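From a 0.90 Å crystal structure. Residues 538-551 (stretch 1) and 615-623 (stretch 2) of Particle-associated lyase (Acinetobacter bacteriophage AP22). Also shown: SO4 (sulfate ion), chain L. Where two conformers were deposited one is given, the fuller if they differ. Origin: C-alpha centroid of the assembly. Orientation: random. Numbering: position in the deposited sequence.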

# COMPACT_ATOMS: atom_id res chain seq x y z
N ALA A 538 -24.27 21.18 47.46
CA ALA A 538 -23.65 20.66 46.23
C ALA A 538 -23.54 21.83 45.28
O ALA A 538 -24.38 22.75 45.32
CB ALA A 538 -24.47 19.54 45.65
N THR A 539 -22.56 21.78 44.37
CA THR A 539 -22.48 22.72 43.26
C THR A 539 -22.38 21.86 41.99
O THR A 539 -21.39 21.17 41.81
CB THR A 539 -21.33 23.68 43.38
OG1 THR A 539 -21.45 24.46 44.62
CG2 THR A 539 -21.22 24.59 42.19
N ARG A 540 -23.42 21.91 41.16
CA ARG A 540 -23.57 20.99 40.05
C ARG A 540 -23.42 21.71 38.74
O ARG A 540 -24.07 22.75 38.54
CB ARG A 540 -24.94 20.31 40.11
CG ARG A 540 -25.25 19.78 41.53
CD ARG A 540 -26.46 18.81 41.57
NE ARG A 540 -27.70 19.49 41.19
CZ ARG A 540 -28.88 18.87 41.28
NH1 ARG A 540 -28.94 17.63 41.73
NH2 ARG A 540 -29.98 19.51 40.91
N ALA A 541 -22.60 21.19 37.82
CA ALA A 541 -22.67 21.68 36.47
C ALA A 541 -24.04 21.35 35.88
O ALA A 541 -24.70 20.39 36.29
CB ALA A 541 -21.60 21.00 35.63
N ASN A 542 -24.48 22.12 34.88
CA ASN A 542 -25.62 21.70 34.12
C ASN A 542 -25.28 20.38 33.42
O ASN A 542 -24.12 20.09 33.09
CB ASN A 542 -26.02 22.72 33.05
CG ASN A 542 -26.51 24.04 33.58
OD1 ASN A 542 -26.76 24.26 34.78
ND2 ASN A 542 -26.64 24.93 32.67
N VAL A 543 -26.30 19.57 33.15
CA VAL A 543 -26.08 18.31 32.43
C VAL A 543 -25.39 18.60 31.11
O VAL A 543 -25.69 19.58 30.40
CB VAL A 543 -27.39 17.54 32.28
CG1 VAL A 543 -28.38 18.21 31.33
CG2 VAL A 543 -27.13 16.12 31.79
N ILE A 544 -24.45 17.73 30.79
CA ILE A 544 -23.67 17.79 29.56
C ILE A 544 -24.16 16.72 28.61
O ILE A 544 -24.18 15.53 28.94
CB ILE A 544 -22.19 17.61 29.89
CG1 ILE A 544 -21.72 18.67 30.89
CG2 ILE A 544 -21.36 17.60 28.64
CD1 ILE A 544 -20.31 18.48 31.30
N ASN A 545 -24.60 17.14 27.42
CA ASN A 545 -25.02 16.26 26.37
C ASN A 545 -23.83 15.92 25.48
O ASN A 545 -23.19 16.79 24.90
CB ASN A 545 -26.07 16.96 25.52
CG ASN A 545 -27.34 17.13 26.35
OD1 ASN A 545 -27.99 16.13 26.76
ND2 ASN A 545 -27.67 18.35 26.68
N LEU A 546 -23.50 14.64 25.41
CA LEU A 546 -22.31 14.19 24.72
C LEU A 546 -22.53 14.19 23.20
O LEU A 546 -23.54 13.72 22.70
CB LEU A 546 -21.97 12.77 25.17
CG LEU A 546 -21.70 12.62 26.68
CD1 LEU A 546 -21.51 11.14 26.98
CD2 LEU A 546 -20.55 13.50 27.13
N LYS A 547 -21.50 14.66 22.46
CA LYS A 547 -21.60 14.63 21.01
C LYS A 547 -21.72 13.23 20.46
O LYS A 547 -22.54 12.96 19.53
CB LYS A 547 -20.38 15.31 20.43
CG LYS A 547 -20.34 15.16 18.90
CD LYS A 547 -19.26 16.03 18.29
CE LYS A 547 -19.12 15.87 16.80
NZ LYS A 547 -17.99 16.65 16.28
N TYR A 548 -20.88 12.34 20.95
CA TYR A 548 -20.91 10.94 20.55
C TYR A 548 -21.64 10.17 21.65
O TYR A 548 -21.28 10.25 22.83
CB TYR A 548 -19.50 10.37 20.32
CG TYR A 548 -18.70 11.15 19.30
CD1 TYR A 548 -18.72 10.85 17.94
CD2 TYR A 548 -17.86 12.20 19.70
CE1 TYR A 548 -17.97 11.56 17.03
CE2 TYR A 548 -17.10 12.91 18.79
CZ TYR A 548 -17.15 12.60 17.45
OH TYR A 548 -16.41 13.29 16.51
N LYS A 549 -22.67 9.41 21.28
CA LYS A 549 -23.44 8.69 22.28
C LYS A 549 -22.98 7.23 22.35
O LYS A 549 -22.61 6.63 21.38
CB LYS A 549 -24.92 8.77 21.90
CG LYS A 549 -25.39 10.20 21.81
CD LYS A 549 -26.82 10.34 21.36
CE LYS A 549 -26.82 9.89 19.92
NZ LYS A 549 -28.05 10.38 19.24
N TYR A 550 -23.00 6.74 23.58
CA TYR A 550 -22.60 5.35 23.83
C TYR A 550 -23.80 4.40 23.70
O TYR A 550 -24.95 4.80 23.77
CB TYR A 550 -21.98 5.27 25.25
CG TYR A 550 -20.71 6.09 25.36
CD1 TYR A 550 -19.53 5.60 24.89
CD2 TYR A 550 -20.72 7.37 25.90
CE1 TYR A 550 -18.34 6.33 24.94
CE2 TYR A 550 -19.55 8.12 25.97
CZ TYR A 550 -18.39 7.59 25.46
OH TYR A 550 -17.25 8.41 25.52
N SER A 551 -23.49 3.10 23.61
CA SER A 551 -24.57 2.12 23.62
C SER A 551 -25.20 1.94 24.98
O SER A 551 -26.31 1.43 25.08
CB SER A 551 -24.09 0.76 23.13
OG SER A 551 -23.10 0.26 24.03
N ASN A 615 -13.13 25.08 38.02
CA ASN A 615 -13.43 24.11 36.96
C ASN A 615 -13.80 22.74 37.51
O ASN A 615 -13.20 22.23 38.47
CB ASN A 615 -12.21 23.95 36.07
CG ASN A 615 -12.03 25.10 35.11
OD1 ASN A 615 -13.00 25.67 34.62
ND2 ASN A 615 -10.76 25.41 34.83
N LEU A 616 -14.73 22.11 36.79
CA LEU A 616 -14.96 20.68 36.86
C LEU A 616 -14.54 20.09 35.51
O LEU A 616 -14.80 20.65 34.46
CB LEU A 616 -16.41 20.33 37.18
CG LEU A 616 -16.82 20.67 38.59
CD1 LEU A 616 -18.30 20.59 38.79
CD2 LEU A 616 -16.17 19.63 39.54
N TYR A 617 -13.90 18.93 35.58
CA TYR A 617 -13.42 18.20 34.42
C TYR A 617 -14.07 16.84 34.40
O TYR A 617 -14.38 16.26 35.45
CB TYR A 617 -11.90 18.04 34.47
CG TYR A 617 -11.16 19.33 34.52
CD1 TYR A 617 -10.87 20.01 33.35
CD2 TYR A 617 -10.72 19.89 35.72
CE1 TYR A 617 -10.17 21.21 33.36
CE2 TYR A 617 -10.00 21.07 35.74
CZ TYR A 617 -9.70 21.73 34.56
OH TYR A 617 -8.97 22.88 34.63
N TRP A 618 -14.23 16.28 33.20
CA TRP A 618 -14.84 14.98 33.06
C TRP A 618 -14.21 14.24 31.89
O TRP A 618 -13.73 14.84 30.93
CB TRP A 618 -16.39 15.09 32.89
CG TRP A 618 -16.76 15.88 31.66
CD1 TRP A 618 -16.88 17.24 31.54
CD2 TRP A 618 -16.94 15.35 30.35
NE1 TRP A 618 -17.15 17.60 30.26
CE2 TRP A 618 -17.20 16.44 29.50
CE3 TRP A 618 -16.94 14.06 29.79
CZ2 TRP A 618 -17.43 16.28 28.12
CZ3 TRP A 618 -17.16 13.91 28.44
CH2 TRP A 618 -17.42 15.01 27.61
N GLU A 619 -14.30 12.91 31.99
CA GLU A 619 -13.91 12.01 30.91
C GLU A 619 -14.88 10.84 30.89
O GLU A 619 -15.21 10.31 31.95
CB GLU A 619 -12.48 11.50 31.12
CG GLU A 619 -11.97 10.69 29.95
CD GLU A 619 -10.53 10.35 30.06
OE1 GLU A 619 -10.30 9.10 29.91
OE2 GLU A 619 -9.68 11.21 30.31
N SER A 620 -15.31 10.45 29.70
CA SER A 620 -16.17 9.29 29.52
C SER A 620 -15.50 8.29 28.59
O SER A 620 -14.72 8.66 27.71
CB SER A 620 -17.50 9.71 28.93
OG SER A 620 -17.38 10.32 27.65
N GLY A 621 -15.88 7.02 28.71
CA GLY A 621 -15.39 6.01 27.79
C GLY A 621 -15.94 4.65 28.17
O GLY A 621 -16.48 4.47 29.26
N ILE A 622 -15.73 3.67 27.27
CA ILE A 622 -16.03 2.26 27.58
C ILE A 622 -14.87 1.43 27.01
O ILE A 622 -14.50 1.62 25.84
CB ILE A 622 -17.38 1.80 27.00
CG1 ILE A 622 -18.51 2.60 27.62
CG2 ILE A 622 -17.54 0.30 27.18
CD1 ILE A 622 -19.89 2.35 27.02
N ARG A 623 -14.29 0.55 27.81
CA ARG A 623 -13.18 -0.33 27.46
C ARG A 623 -13.39 -1.71 28.05
O ARG A 623 -12.99 -1.99 29.19
CB ARG A 623 -11.82 0.20 27.95
CG ARG A 623 -11.47 1.58 27.45
CD ARG A 623 -11.16 1.68 25.99
NE ARG A 623 -9.91 1.00 25.63
CZ ARG A 623 -9.20 1.20 24.54
NH1 ARG A 623 -8.08 0.54 24.33
NH2 ARG A 623 -9.58 2.09 23.66
S SO4 L . -29.00 22.98 40.04
O1 SO4 L . -29.76 23.82 41.02
O2 SO4 L . -27.84 22.35 40.73
O3 SO4 L . -28.49 23.87 38.94
O4 SO4 L . -29.93 21.94 39.46

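Residues 615-623 form a continuous strand, whereas the facing stretch is strand only at 538-540 and 544-545 and otherwise loop or turn. The two run in the same direction: Ala-541 lies nearest Leu-616, Ile-544 nearest Trp-618, Leu-546 nearest Ser-620 and Tyr-550 nearest Ile-622. The paired CA atoms are too far apart for backbone hydrogen bonding, so side chains make the contact, burying 410 Å² in total. Strand alternation points Leu-616, Trp-618, Ser-620 and Ile-622 toward the first stretch, while Glu-619 points away.

The large indole of Trp-618 (chi1 p) meets two aliphatic side chains. Ile-544 CD1 lies 3.7 Å from Trp-618 CD1, and Leu-546 CD2 lies 3.5 Å from Trp-618 CH2; although the CA-to-CB bond of Leu-546 points sideways, its extended m,t side chain brings the methyl groups nearer.

Tyr-550 is the most extensively covered residue. Its length carries the hydroxyl to the strand, where Ser-620 OG donates a hydrogen bond to Tyr-550 OH (2.9 Å), the only one between the stretches. Ser-620 OG lies at the ring edge, near its plane, and supplies a polar partner for the hydroxyl in a buried setting. Farther from the hydroxyl, Tyr-550 CD1 packs against Ile-622 CD1 at 3.9 Å.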